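Local structure of monosaccharide ABC transporter substrate-binding protein, CUT2 family (Acidothermus cellulolyticus, 4RU1) at residues T22-T27 with A75-I80; G101-A106 with D262-Y267; A130-G135 with Q166-G171; G142-L147 with S199-I204. The protein holds myo-inositol in its binding pocket and probably serves as the carbohydrate-binding component of an ABC importer. All blocks are in the same frame, centred on the assembly; numbering follows the deposited sequence.

Interaction 1. Residues T22-T27 with A75-I80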
loop_
_atom_site.group_PDB
_atom_site.type_symbol
_atom_site.label_atom_id
_atom_site.label_comp_id
_atom_site.label_asym_id
_atom_site.label_seq_id
_atom_site.Cartn_x
_atom_site.Cartn_y
_atom_site.Cartn_z
ATOM N N THR A 22 -14.191 -2.432 -20.445
ATOM C CA THR A 22 -13.734 -3.507 -19.598
ATOM C C THR A 22 -12.316 -3.197 -19.144
ATOM O O THR A 22 -11.378 -2.965 -20.017
ATOM C CB THR A 22 -13.724 -4.892 -20.298
ATOM O OG1 THR A 22 -15.060 -5.260 -20.632
ATOM C CG2 THR A 22 -13.106 -5.991 -19.324
ATOM N N ILE A 23 -12.169 -3.034 -17.827
ATOM C CA ILE A 23 -10.834 -2.722 -17.249
ATOM C C ILE A 23 -10.371 -3.847 -16.343
ATOM O O ILE A 23 -11.097 -4.293 -15.499
ATOM C CB ILE A 23 -10.821 -1.412 -16.437
ATOM C CG1 ILE A 23 -11.465 -0.264 -17.241
ATOM C CG2 ILE A 23 -9.400 -1.118 -15.923
ATOM C CD1 ILE A 23 -10.763 0.176 -18.507
ATOM N N ALA A 24 -9.132 -4.351 -16.603
ATOM C CA ALA A 24 -8.464 -5.334 -15.711
ATOM C C ALA A 24 -7.691 -4.638 -14.657
ATOM O O ALA A 24 -6.780 -3.819 -15.020
ATOM C CB ALA A 24 -7.504 -6.232 -16.476
ATOM N N MET A 25 -8.007 -4.915 -13.400
ATOM C CA MET A 25 -7.161 -4.426 -12.246
ATOM C C MET A 25 -6.418 -5.625 -11.691
ATOM O O MET A 25 -7.058 -6.638 -11.274
ATOM C CB MET A 25 -7.985 -3.782 -11.152
ATOM C CG MET A 25 -7.251 -3.369 -9.925
ATOM S SD MET A 25 -8.232 -2.299 -8.718
ATOM C CE MET A 25 -8.036 -0.734 -9.596
ATOM N N ILE A 26 -5.076 -5.562 -11.742
ATOM C CA ILE A 26 -4.187 -6.671 -11.448
ATOM C C ILE A 26 -3.263 -6.265 -10.333
ATOM O O ILE A 26 -2.544 -5.251 -10.411
ATOM C CB ILE A 26 -3.407 -6.989 -12.692
ATOM C CG1 ILE A 26 -4.378 -7.433 -13.796
ATOM C CG2 ILE A 26 -2.461 -8.138 -12.428
ATOM C CD1 ILE A 26 -3.738 -7.503 -15.185
ATOM N N THR A 27 -3.307 -7.015 -9.240
ATOM C CA THR A 27 -2.523 -6.667 -8.085
ATOM C C THR A 27 -1.734 -7.882 -7.529
ATOM O O THR A 27 -1.738 -8.992 -8.036
ATOM C CB THR A 27 -3.414 -6.095 -6.992
ATOM O OG1 THR A 27 -3.941 -7.204 -6.264
ATOM C CG2 THR A 27 -4.495 -5.217 -7.526
ATOM N N ALA A 75 -7.156 -11.102 -23.670
ATOM C CA ALA A 75 -8.584 -10.860 -23.589
ATOM C C ALA A 75 -9.081 -9.523 -24.228
ATOM O O ALA A 75 -10.277 -9.279 -24.269
ATOM C CB ALA A 75 -9.039 -10.934 -22.173
ATOM N N LYS A 76 -8.110 -8.690 -24.608
ATOM C CA LYS A 76 -8.323 -7.449 -25.329
ATOM C C LYS A 76 -9.123 -6.476 -24.477
ATOM O O LYS A 76 -10.060 -5.818 -24.971
ATOM C CB LYS A 76 -8.979 -7.722 -26.682
ATOM C CG LYS A 76 -7.973 -8.350 -27.612
ATOM C CD LYS A 76 -8.681 -8.950 -28.818
ATOM C CE LYS A 76 -7.680 -9.297 -29.895
ATOM N NZ LYS A 76 -6.905 -8.092 -30.301
ATOM N N VAL A 77 -8.788 -6.394 -23.166
ATOM C CA VAL A 77 -9.414 -5.403 -22.288
ATOM C C VAL A 77 -9.158 -3.977 -22.846
ATOM O O VAL A 77 -8.186 -3.716 -23.593
ATOM C CB VAL A 77 -8.952 -5.511 -20.766
ATOM C CG1 VAL A 77 -9.271 -6.923 -20.229
ATOM C CG2 VAL A 77 -7.478 -5.201 -20.622
ATOM N N ASP A 78 -9.985 -3.043 -22.405
ATOM C CA ASP A 78 -9.817 -1.636 -22.812
ATOM C C ASP A 78 -8.696 -0.898 -22.072
ATOM O O ASP A 78 -8.220 0.140 -22.565
ATOM C CB ASP A 78 -11.118 -0.874 -22.685
ATOM C CG ASP A 78 -12.188 -1.478 -23.560
ATOM O OD1 ASP A 78 -12.007 -1.441 -24.765
ATOM O OD2 ASP A 78 -13.177 -2.103 -23.052
ATOM N N GLY A 79 -8.326 -1.385 -20.866
ATOM C CA GLY A 79 -7.239 -0.828 -20.096
ATOM C C GLY A 79 -6.911 -1.768 -18.975
ATOM O O GLY A 79 -7.708 -2.591 -18.572
ATOM N N ILE A 80 -5.715 -1.540 -18.480
ATOM C CA ILE A 80 -5.124 -2.272 -17.412
ATOM C C ILE A 80 -4.666 -1.300 -16.329
ATOM O O ILE A 80 -3.989 -0.332 -16.587
ATOM C CB ILE A 80 -3.938 -3.125 -17.873
ATOM C CG1 ILE A 80 -4.407 -4.256 -18.870
ATOM C CG2 ILE A 80 -3.177 -3.714 -16.652
ATOM C CD1 ILE A 80 -3.293 -4.984 -19.563
HETATM O O HOH W 1 -15.820 -4.270 -22.886
#
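Asp78 OD2 accepts the backbone N-H of Thr22 at 2.8 Å, nearly straight at 171°, through its anti lone pair. A water that lies 2.6 Å from Thr22 OG1 adds a weak bond to the same oxygen. With CG anti to its own carbonyl carbon (chi1 -60°), Asp78 has that atom beside its backbone N. The pairing is mutual, since Asp78 N donates to Thr22 O at 2.8 Å. Aspartate suits this spot because its short chain brings an acceptor to an N-H that the loop backbone does not meet here. An alanine here would probably leave Thr22 N without its mate in this contact and the water with one partner fewer. Farther along, Ala24 N bonds to Gly79 O at 3.0 Å, and the Ala24–Ile80 pair runs parallel. The loop before strand 79-82 leaves helix 62-74 through a Schellman motif at Lys76. Strand 52-58, helix 62-74 and strand 79-82 form a beta-alpha-beta crossover that steps over strand 21-27, which therefore lies between the two strands it joins. On the face of Ala24 and Ile80, the small Ala24 CB touches Ala72 of the helix and also meets Val77 CG1 of the loop at 4.2 Å. Branched side chains meet farther along: Ile26 CD1 lies 4.1 Å from Ile80 CG2, and Ile26 continues onto Leu68 and Ile69.

Interaction 2. Residues G101-A106 with D262-Y267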
loop_
_atom_site.group_PDB
_atom_site.type_symbol
_atom_site.label_atom_id
_atom_site.label_comp_id
_atom_site.label_asym_id
_atom_site.label_seq_id
_atom_site.Cartn_x
_atom_site.Cartn_y
_atom_site.Cartn_z
ATOM N N GLY A 101 -1.081 -2.009 -27.634
ATOM C CA GLY A 101 -2.067 -0.926 -27.755
ATOM C C GLY A 101 -3.047 -0.749 -26.604
ATOM O O GLY A 101 -4.072 -0.063 -26.770
ATOM N N ILE A 102 -2.836 -1.478 -25.508
ATOM C CA ILE A 102 -3.726 -1.349 -24.357
ATOM C C ILE A 102 -3.159 -0.345 -23.396
ATOM O O ILE A 102 -2.015 -0.450 -23.046
ATOM C CB ILE A 102 -3.935 -2.703 -23.628
ATOM C CG1 ILE A 102 -4.529 -3.725 -24.629
ATOM C CG2 ILE A 102 -4.755 -2.519 -22.378
ATOM C CD1 ILE A 102 -4.494 -5.155 -24.134
ATOM N N PRO A 103 -3.938 0.709 -23.037
ATOM C CA PRO A 103 -3.403 1.702 -22.097
ATOM C C PRO A 103 -3.264 1.126 -20.694
ATOM O O PRO A 103 -4.168 0.372 -20.230
ATOM C CB PRO A 103 -4.461 2.773 -22.112
ATOM C CG PRO A 103 -5.714 2.109 -22.423
ATOM C CD PRO A 103 -5.304 1.057 -23.442
ATOM N N VAL A 104 -2.144 1.436 -20.051
ATOM C CA VAL A 104 -1.935 0.975 -18.680
ATOM C C VAL A 104 -1.683 2.140 -17.734
ATOM O O VAL A 104 -1.045 3.160 -18.078
ATOM C CB VAL A 104 -0.790 -0.026 -18.573
ATOM C CG1 VAL A 104 0.462 0.661 -19.016
ATOM C CG2 VAL A 104 -0.653 -0.540 -17.161
ATOM N N VAL A 105 -2.258 1.975 -16.564
ATOM C CA VAL A 105 -2.035 2.843 -15.411
ATOM C C VAL A 105 -1.482 1.980 -14.312
ATOM O O VAL A 105 -1.949 0.858 -14.134
ATOM C CB VAL A 105 -3.281 3.614 -15.011
ATOM C CG1 VAL A 105 -3.116 4.380 -13.682
ATOM C CG2 VAL A 105 -3.614 4.622 -16.129
ATOM N N ALA A 106 -0.457 2.489 -13.603
ATOM C CA ALA A 106 0.163 1.777 -12.470
ATOM C C ALA A 106 -0.304 2.406 -11.174
ATOM O O ALA A 106 -0.714 3.573 -11.157
ATOM C CB ALA A 106 1.654 1.688 -12.578
ATOM N N ASP A 262 -10.836 5.623 -13.002
ATOM C CA ASP A 262 -11.358 6.865 -13.590
ATOM C C ASP A 262 -10.381 7.551 -14.525
ATOM O O ASP A 262 -10.816 8.184 -15.515
ATOM C CB ASP A 262 -11.841 7.798 -12.470
ATOM C CG ASP A 262 -12.820 8.822 -12.958
ATOM O OD1 ASP A 262 -13.903 8.430 -13.443
ATOM O OD2 ASP A 262 -12.597 10.050 -12.792
ATOM N N SER A 263 -9.088 7.451 -14.264
ATOM C CA SER A 263 -8.068 7.966 -15.118
ATOM C C SER A 263 -8.055 7.239 -16.448
ATOM O O SER A 263 -7.806 7.866 -17.486
ATOM C CB SER A 263 -6.710 8.013 -14.428
ATOM O OG SER A 263 -6.083 6.721 -14.393
ATOM N N LEU A 264 -8.243 5.916 -16.411
ATOM C CA LEU A 264 -8.345 5.185 -17.689
ATOM C C LEU A 264 -9.584 5.639 -18.472
ATOM O O LEU A 264 -9.547 5.794 -19.720
ATOM C CB LEU A 264 -8.371 3.665 -17.459
ATOM C CG LEU A 264 -7.032 3.076 -17.134
ATOM C CD1 LEU A 264 -7.074 1.635 -16.609
ATOM C CD2 LEU A 264 -6.209 3.073 -18.397
ATOM N N TRP A 265 -10.643 5.958 -17.758
ATOM C CA TRP A 265 -11.874 6.423 -18.422
ATOM C C TRP A 265 -11.584 7.797 -19.060
ATOM O O TRP A 265 -11.956 8.012 -20.212
ATOM C CB TRP A 265 -13.091 6.433 -17.486
ATOM C CG TRP A 265 -14.331 7.120 -18.017
ATOM C CD1 TRP A 265 -15.411 6.505 -18.605
ATOM C CD2 TRP A 265 -14.613 8.524 -17.986
ATOM N NE1 TRP A 265 -16.385 7.465 -18.924
ATOM C CE2 TRP A 265 -15.885 8.706 -18.587
ATOM C CE3 TRP A 265 -13.902 9.644 -17.531
ATOM C CZ2 TRP A 265 -16.458 9.960 -18.714
ATOM C CZ3 TRP A 265 -14.477 10.896 -17.664
ATOM C CH2 TRP A 265 -15.727 11.040 -18.278
ATOM N N LEU A 266 -10.918 8.716 -18.381
ATOM C CA LEU A 266 -10.546 9.980 -18.982
ATOM C C LEU A 266 -9.609 9.862 -20.190
ATOM O O LEU A 266 -9.753 10.555 -21.228
ATOM C CB LEU A 266 -9.837 10.859 -17.909
ATOM C CG LEU A 266 -10.655 11.661 -16.911
ATOM C CD1 LEU A 266 -9.767 12.172 -15.765
ATOM C CD2 LEU A 266 -11.299 12.859 -17.644
ATOM N N TYR A 267 -8.654 8.957 -20.121
ATOM C CA TYR A 267 -7.752 8.735 -21.248
ATOM C C TYR A 267 -8.509 8.192 -22.462
ATOM O O TYR A 267 -8.268 8.616 -23.571
ATOM C CB TYR A 267 -6.622 7.763 -20.887
ATOM C CG TYR A 267 -5.617 7.623 -21.978
ATOM C CD1 TYR A 267 -4.659 8.602 -22.192
ATOM C CD2 TYR A 267 -5.592 6.506 -22.773
ATOM C CE1 TYR A 267 -3.700 8.486 -23.199
ATOM C CE2 TYR A 267 -4.626 6.376 -23.789
ATOM C CZ TYR A 267 -3.691 7.370 -23.990
ATOM O OH TYR A 267 -2.683 7.242 -24.997
#
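Val105 CG2 packs against two residues of helix 253-270, lying 3.8 Å from Leu264 CD2 and 3.7 Å from Ser263 OG. This is the tight, buried end of the contact. Val105 and Leu264 slide past each other in opposite directions, and CG2 comes to Leu264 because it stands anti to the carbonyl carbon, with CG1 anti to the backbone N (chi1 172°). Both Val105 methyls border the Ser263 hydroxyl. A polar atom can sit here because Ser263 OG bonds back to the carbonyl of Glu259, one turn earlier in its own helix, and serine is small enough for both valine methyls to lie against its hydroxyl. No hydrogen bond links the two segments, so the contact is held by van der Waals packing.

Toward the start of the strand Pro103 and Tyr267 are partly exposed, and the side-chain distances lengthen slightly. Leu264 CD2 still reaches back to Pro103, lying 4.1 Å from Pro103 CB. The same CB stands 4.0 Å from Tyr267 CD2, touching the ring obliquely. Proline, rigid and without an N-H, fits the loop just before the strand and offers carbon to leucine and tyrosine alike; Tyr267 leans also on Leu120. Helix 253-270 follows strand 248-250 of the other sheet in the chain, yet here it covers the sheet of strand 104-107. Such crossing of the chain between two alpha/beta domains, where a helix following a strand of one packs on the sheet of the other, is characteristic of type I periplasmic binding proteins.

Interaction 3. Residues A130-G135 with Q166-G171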
loop_
_atom_site.group_PDB
_atom_site.type_symbol
_atom_site.label_atom_id
_atom_site.label_comp_id
_atom_site.label_asym_id
_atom_site.label_seq_id
_atom_site.Cartn_x
_atom_site.Cartn_y
_atom_site.Cartn_z
ATOM N N ALA A 130 7.601 8.803 2.439
ATOM C CA ALA A 130 6.811 8.543 3.635
ATOM C C ALA A 130 7.727 7.957 4.733
ATOM O O ALA A 130 7.618 8.325 5.927
ATOM C CB ALA A 130 5.622 7.619 3.345
ATOM N N GLY A 131 8.637 7.047 4.358
ATOM C CA GLY A 131 9.597 6.473 5.316
ATOM C C GLY A 131 10.509 7.532 5.893
ATOM O O GLY A 131 10.711 7.595 7.087
ATOM N N GLN A 132 11.030 8.419 5.063
ATOM C CA GLN A 132 11.874 9.532 5.539
ATOM C C GLN A 132 11.105 10.405 6.494
ATOM O O GLN A 132 11.648 10.805 7.501
ATOM C CB GLN A 132 12.370 10.380 4.341
ATOM C CG GLN A 132 13.355 9.643 3.454
ATOM C CD GLN A 132 13.530 10.261 2.071
ATOM O OE1 GLN A 132 12.642 10.946 1.581
ATOM N NE2 GLN A 132 14.695 10.087 1.460
ATOM N N ALA A 133 9.840 10.685 6.191
ATOM C CA ALA A 133 9.025 11.466 7.123
ATOM C C ALA A 133 8.772 10.733 8.458
ATOM O O ALA A 133 8.714 11.345 9.486
ATOM C CB ALA A 133 7.698 11.791 6.463
ATOM N N ALA A 134 8.549 9.413 8.368
ATOM C CA ALA A 134 8.273 8.631 9.588
ATOM C C ALA A 134 9.557 8.596 10.469
ATOM O O ALA A 134 9.489 8.633 11.683
ATOM C CB ALA A 134 7.856 7.183 9.206
ATOM N N GLY A 135 10.730 8.492 9.875
ATOM C CA GLY A 135 11.986 8.437 10.649
ATOM C C GLY A 135 12.216 9.739 11.408
ATOM O O GLY A 135 12.466 9.708 12.580
ATOM N N GLN A 166 15.295 4.471 7.719
ATOM C CA GLN A 166 16.693 4.325 8.145
ATOM C C GLN A 166 17.478 5.583 7.869
ATOM O O GLN A 166 18.354 5.888 8.631
ATOM C CB GLN A 166 17.347 3.131 7.421
ATOM C CG GLN A 166 18.776 2.782 7.852
ATOM C CD GLN A 166 19.340 1.601 7.095
ATOM O OE1 GLN A 166 18.903 1.287 5.976
ATOM N NE2 GLN A 166 20.333 0.940 7.695
ATOM N N GLN A 167 17.178 6.281 6.754
ATOM C CA GLN A 167 17.860 7.490 6.345
ATOM C C GLN A 167 17.761 8.625 7.323
ATOM O O GLN A 167 18.748 9.396 7.498
ATOM C CB GLN A 167 17.259 7.967 5.019
ATOM C CG GLN A 167 17.739 7.126 3.852
ATOM C CD GLN A 167 17.201 7.650 2.546
ATOM O OE1 GLN A 167 17.130 8.875 2.322
ATOM N NE2 GLN A 167 16.775 6.734 1.669
ATOM N N THR A 168 16.569 8.810 7.876
ATOM C CA THR A 168 16.304 9.958 8.754
ATOM C C THR A 168 16.202 9.663 10.254
ATOM O O THR A 168 16.268 10.631 11.055
ATOM C CB THR A 168 15.026 10.643 8.342
ATOM O OG1 THR A 168 13.996 9.652 8.353
ATOM C CG2 THR A 168 15.139 11.218 6.937
ATOM N N PHE A 169 15.932 8.425 10.671
ATOM C CA PHE A 169 15.817 8.098 12.125
ATOM C C PHE A 169 17.236 8.217 12.737
ATOM O O PHE A 169 18.156 7.544 12.328
ATOM C CB PHE A 169 15.294 6.683 12.312
ATOM C CG PHE A 169 15.005 6.362 13.776
ATOM C CD1 PHE A 169 13.991 7.048 14.453
ATOM C CD2 PHE A 169 15.766 5.423 14.428
ATOM C CE1 PHE A 169 13.725 6.741 15.766
ATOM C CE2 PHE A 169 15.520 5.132 15.785
ATOM C CZ PHE A 169 14.536 5.769 16.418
ATOM N N LYS A 170 17.386 9.070 13.737
ATOM C CA LYS A 170 18.711 9.309 14.286
ATOM C C LYS A 170 19.281 8.160 15.112
ATOM O O LYS A 170 20.485 7.950 15.154
ATOM C CB LYS A 170 18.792 10.677 14.994
ATOM C CG LYS A 170 18.466 11.770 13.989
ATOM C CD LYS A 170 18.610 13.186 14.522
ATOM C CE LYS A 170 18.504 14.148 13.347
ATOM N NZ LYS A 170 17.922 15.444 13.773
ATOM N N GLY A 171 18.411 7.361 15.686
ATOM C CA GLY A 171 18.807 6.263 16.565
ATOM C C GLY A 171 19.067 4.924 15.904
ATOM O O GLY A 171 19.402 4.852 14.738
#
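Gln132 CB begins the contact 3.9 Å from Thr168 CG2, methylene against methyl. From there the chain runs extended, CD anti to CA (chi2 162°); CG passes 4.0 Å from Gln167 OE1, and CD remains close to the same oxygen. At the tip, NE2 donates to Gln167 OE1 at 2.9 Å. The acceptor lies almost in the amide plane of Gln132, whereas NE2 stands 43° above the carbonyl plane of Gln167, the two amides being turned 82° apart. The other branch of the Gln167 amide is also held, NE2 bonding to Asn163 OD1. Glutamine suits this partly exposed place, being long enough to bridge two helices and able to donate without charge. An alanine here would probably leave Gln167 OE1 without this donor and its amide tied to Asn163 alone among the partners described.

Beneath this bridge, Thr168 OG1 donates to the backbone O of Gln132 at 2.8 Å, in the carbonyl plane and on a lone pair. The hydroxyl also lies 3.3 Å from Gly135 CA; a CB at Gly135 would clash with it, which explains glycine here. Next comes Phe169, whose ring turns its edge to Gly135 O, with CD1 3.6 Å away. The contact thus joins helix 127-140 to the end of helix 156-168, the two helices that flank strand 145-150 in the chain, a close helix packing within an alpha/beta domain of the periplasmic binding protein fold.

Interaction 4. Residues G142-L147 with S199-I204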
loop_
_atom_site.group_PDB
_atom_site.type_symbol
_atom_site.label_atom_id
_atom_site.label_comp_id
_atom_site.label_asym_id
_atom_site.label_seq_id
_atom_site.Cartn_x
_atom_site.Cartn_y
_atom_site.Cartn_z
ATOM N N GLY A 142 10.993 11.263 20.294
ATOM C CA GLY A 142 11.931 10.857 21.366
ATOM C C GLY A 142 12.319 9.397 21.301
ATOM O O GLY A 142 12.915 8.833 22.222
ATOM N N PHE A 143 11.971 8.743 20.224
ATOM C CA PHE A 143 12.319 7.294 20.149
ATOM C C PHE A 143 13.759 7.115 19.790
ATOM O O PHE A 143 14.330 7.935 19.029
ATOM C CB PHE A 143 11.368 6.608 19.122
ATOM C CG PHE A 143 9.915 6.653 19.553
ATOM C CD1 PHE A 143 9.515 5.894 20.644
ATOM C CD2 PHE A 143 8.947 7.427 18.925
ATOM C CE1 PHE A 143 8.192 5.855 21.078
ATOM C CE2 PHE A 143 7.636 7.409 19.360
ATOM C CZ PHE A 143 7.239 6.642 20.458
ATOM N N LYS A 144 14.349 6.050 20.315
ATOM C CA LYS A 144 15.781 5.765 20.156
ATOM C C LYS A 144 16.121 4.496 19.363
ATOM O O LYS A 144 17.251 4.346 19.003
ATOM C CB LYS A 144 16.442 5.581 21.546
ATOM C CG LYS A 144 16.253 6.707 22.588
ATOM C CD LYS A 144 16.817 8.059 22.141
ATOM C CE LYS A 144 16.481 9.162 23.157
ATOM N NZ LYS A 144 16.167 10.459 22.490
ATOM N N HIS A 145 15.197 3.524 19.286
ATOM C CA HIS A 145 15.455 2.256 18.644
ATOM C C HIS A 145 14.177 1.741 17.978
ATOM O O HIS A 145 13.289 1.198 18.607
ATOM C CB HIS A 145 16.048 1.231 19.608
ATOM C CG HIS A 145 16.381 -0.065 18.937
ATOM N ND1 HIS A 145 16.905 -1.156 19.587
ATOM C CD2 HIS A 145 16.318 -0.414 17.624
ATOM C CE1 HIS A 145 17.091 -2.137 18.721
ATOM N NE2 HIS A 145 16.713 -1.720 17.525
ATOM N N VAL A 146 14.118 1.944 16.650
ATOM C CA VAL A 146 12.933 1.493 15.908
ATOM C C VAL A 146 13.091 0.100 15.277
ATOM O O VAL A 146 14.179 -0.261 14.822
ATOM C CB VAL A 146 12.588 2.498 14.793
ATOM C CG1 VAL A 146 13.678 2.592 13.750
ATOM C CG2 VAL A 146 11.236 2.163 14.127
ATOM N N LEU A 147 12.014 -0.701 15.342
ATOM C CA LEU A 147 11.869 -1.966 14.622
ATOM C C LEU A 147 10.881 -1.766 13.528
ATOM O O LEU A 147 9.682 -1.454 13.787
ATOM C CB LEU A 147 11.333 -2.995 15.604
ATOM C CG LEU A 147 11.123 -4.356 15.017
ATOM C CD1 LEU A 147 12.435 -4.980 14.611
ATOM C CD2 LEU A 147 10.411 -5.280 16.010
ATOM N N SER A 199 15.557 -2.732 24.369
ATOM C CA SER A 199 15.840 -1.407 23.891
ATOM C C SER A 199 14.909 -0.935 22.771
ATOM O O SER A 199 14.877 0.283 22.473
ATOM C CB SER A 199 17.329 -1.274 23.503
ATOM O OG SER A 199 17.622 -1.847 22.234
ATOM N N ILE A 200 14.269 -1.873 22.068
ATOM C CA ILE A 200 13.317 -1.436 21.083
ATOM C C ILE A 200 12.181 -0.689 21.739
ATOM O O ILE A 200 11.487 -1.208 22.602
ATOM C CB ILE A 200 12.781 -2.608 20.210
ATOM C CG1 ILE A 200 13.921 -3.354 19.506
ATOM C CG2 ILE A 200 11.691 -2.108 19.279
ATOM C CD1 ILE A 200 13.608 -4.708 18.945
ATOM N N ASP A 201 11.999 0.563 21.310
ATOM C CA ASP A 201 11.007 1.424 21.875
ATOM C C ASP A 201 9.913 1.870 20.910
ATOM O O ASP A 201 8.960 2.493 21.318
ATOM C CB ASP A 201 11.635 2.646 22.605
ATOM C CG ASP A 201 12.410 3.553 21.734
ATOM O OD1 ASP A 201 12.628 3.298 20.548
ATOM O OD2 ASP A 201 12.818 4.615 22.279
ATOM N N LEU A 202 10.086 1.629 19.602
ATOM C CA LEU A 202 8.990 1.905 18.626
ATOM C C LEU A 202 9.019 0.733 17.602
ATOM O O LEU A 202 10.111 0.395 17.068
ATOM C CB LEU A 202 9.203 3.239 17.908
ATOM C CG LEU A 202 8.158 3.609 16.882
ATOM C CD1 LEU A 202 6.779 3.815 17.537
ATOM C CD2 LEU A 202 8.595 4.844 16.091
ATOM N N VAL A 203 7.831 0.202 17.324
ATOM C CA VAL A 203 7.630 -0.771 16.231
ATOM C C VAL A 203 6.814 0.008 15.187
ATOM O O VAL A 203 5.740 0.571 15.494
ATOM C CB VAL A 203 6.774 -1.988 16.714
ATOM C CG1 VAL A 203 6.457 -2.975 15.609
ATOM C CG2 VAL A 203 7.455 -2.679 17.917
ATOM N N ILE A 204 7.337 0.064 13.961
ATOM C CA ILE A 204 6.554 0.569 12.798
ATOM C C ILE A 204 6.152 -0.577 11.908
ATOM O O ILE A 204 7.022 -1.321 11.401
ATOM C CB ILE A 204 7.344 1.589 11.966
ATOM C CG1 ILE A 204 7.706 2.775 12.820
ATOM C CG2 ILE A 204 6.503 2.050 10.757
ATOM C CD1 ILE A 204 8.520 3.827 12.080
HETATM O O HOH W 2 11.539 6.366 23.960
#
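Leu147, His145 and Asp201 bury the most surface in this parallel strand pairing. The Asp201 carboxylate grips two successive N-H groups: OD2 takes Lys144 N at 2.9 Å through its syn lone pair, and OD1 takes His145 N at 2.9 Å from above the carboxylate plane. CG sits in the crowded position between its own backbone N and carbonyl carbon (chi1 63°). In return Asp201 N donates to His145 O at 3.1 Å. Aspartate suits this place because its two oxygens can each take one N-H, that of Lys144 just before the strand and that of His145 at its first residue.

His145 is fixed in rotation from two ends of its ring. ND1 donates to Ser199 OG at 2.8 Å, exactly in the ring plane, while NE2 bonds to Thr174 OG1; Ser199 OG is in turn held by Asp197. Ile200 CG1 lies over one face, 3.7 Å from the centroid of the His145 ring, a CH-pi contact. A flat ring with a nitrogen on each side fits this buried place.

Leu147 is bonded through both backbone groups, its N to Leu202 O and its O to Ile204 N, each at 2.8 Å. Its CB lies against Ile200 CG2. On the face of Val146 and Leu202, Leu202 CB lies over the Phe143 ring in a CH-pi contact; Val146 CG2 also meets Ile204 CD1.

Strand 172-177 continues the sheet beyond strand 145-150 and strand 226-230 beyond strand 202-205, while helix 183-196 covers Leu147, Ile200 and Val203, and Phe169 packs against Phe143 and Val146.

The four contacts fall into two pairs on opposite sides of the chain's centre. Interactions 1 and 2, centred 9 Å apart, share one sheet: strands 79-82 and 104-107 are neighbours, and Ile80 O lies 2.9 Å from Val105 N, a probable hydrogen bond. Interactions 3 and 4, centred 12 Å apart, meet through Phe169, whose CZ lies 3.4 Å from Phe143 O. Between the pairs the distance is large, about 42 Å from centre to centre for interactions 1 and 4. Myo-inositol lies between the two sides, about 13 Å from the Ile26 side chain and 10 Å from that of Ile204. Strands 21-27, 104-107, 145-150 and 202-205 run toward its pocket, where His28, Asn108, Gln151 and Leu206 follow them.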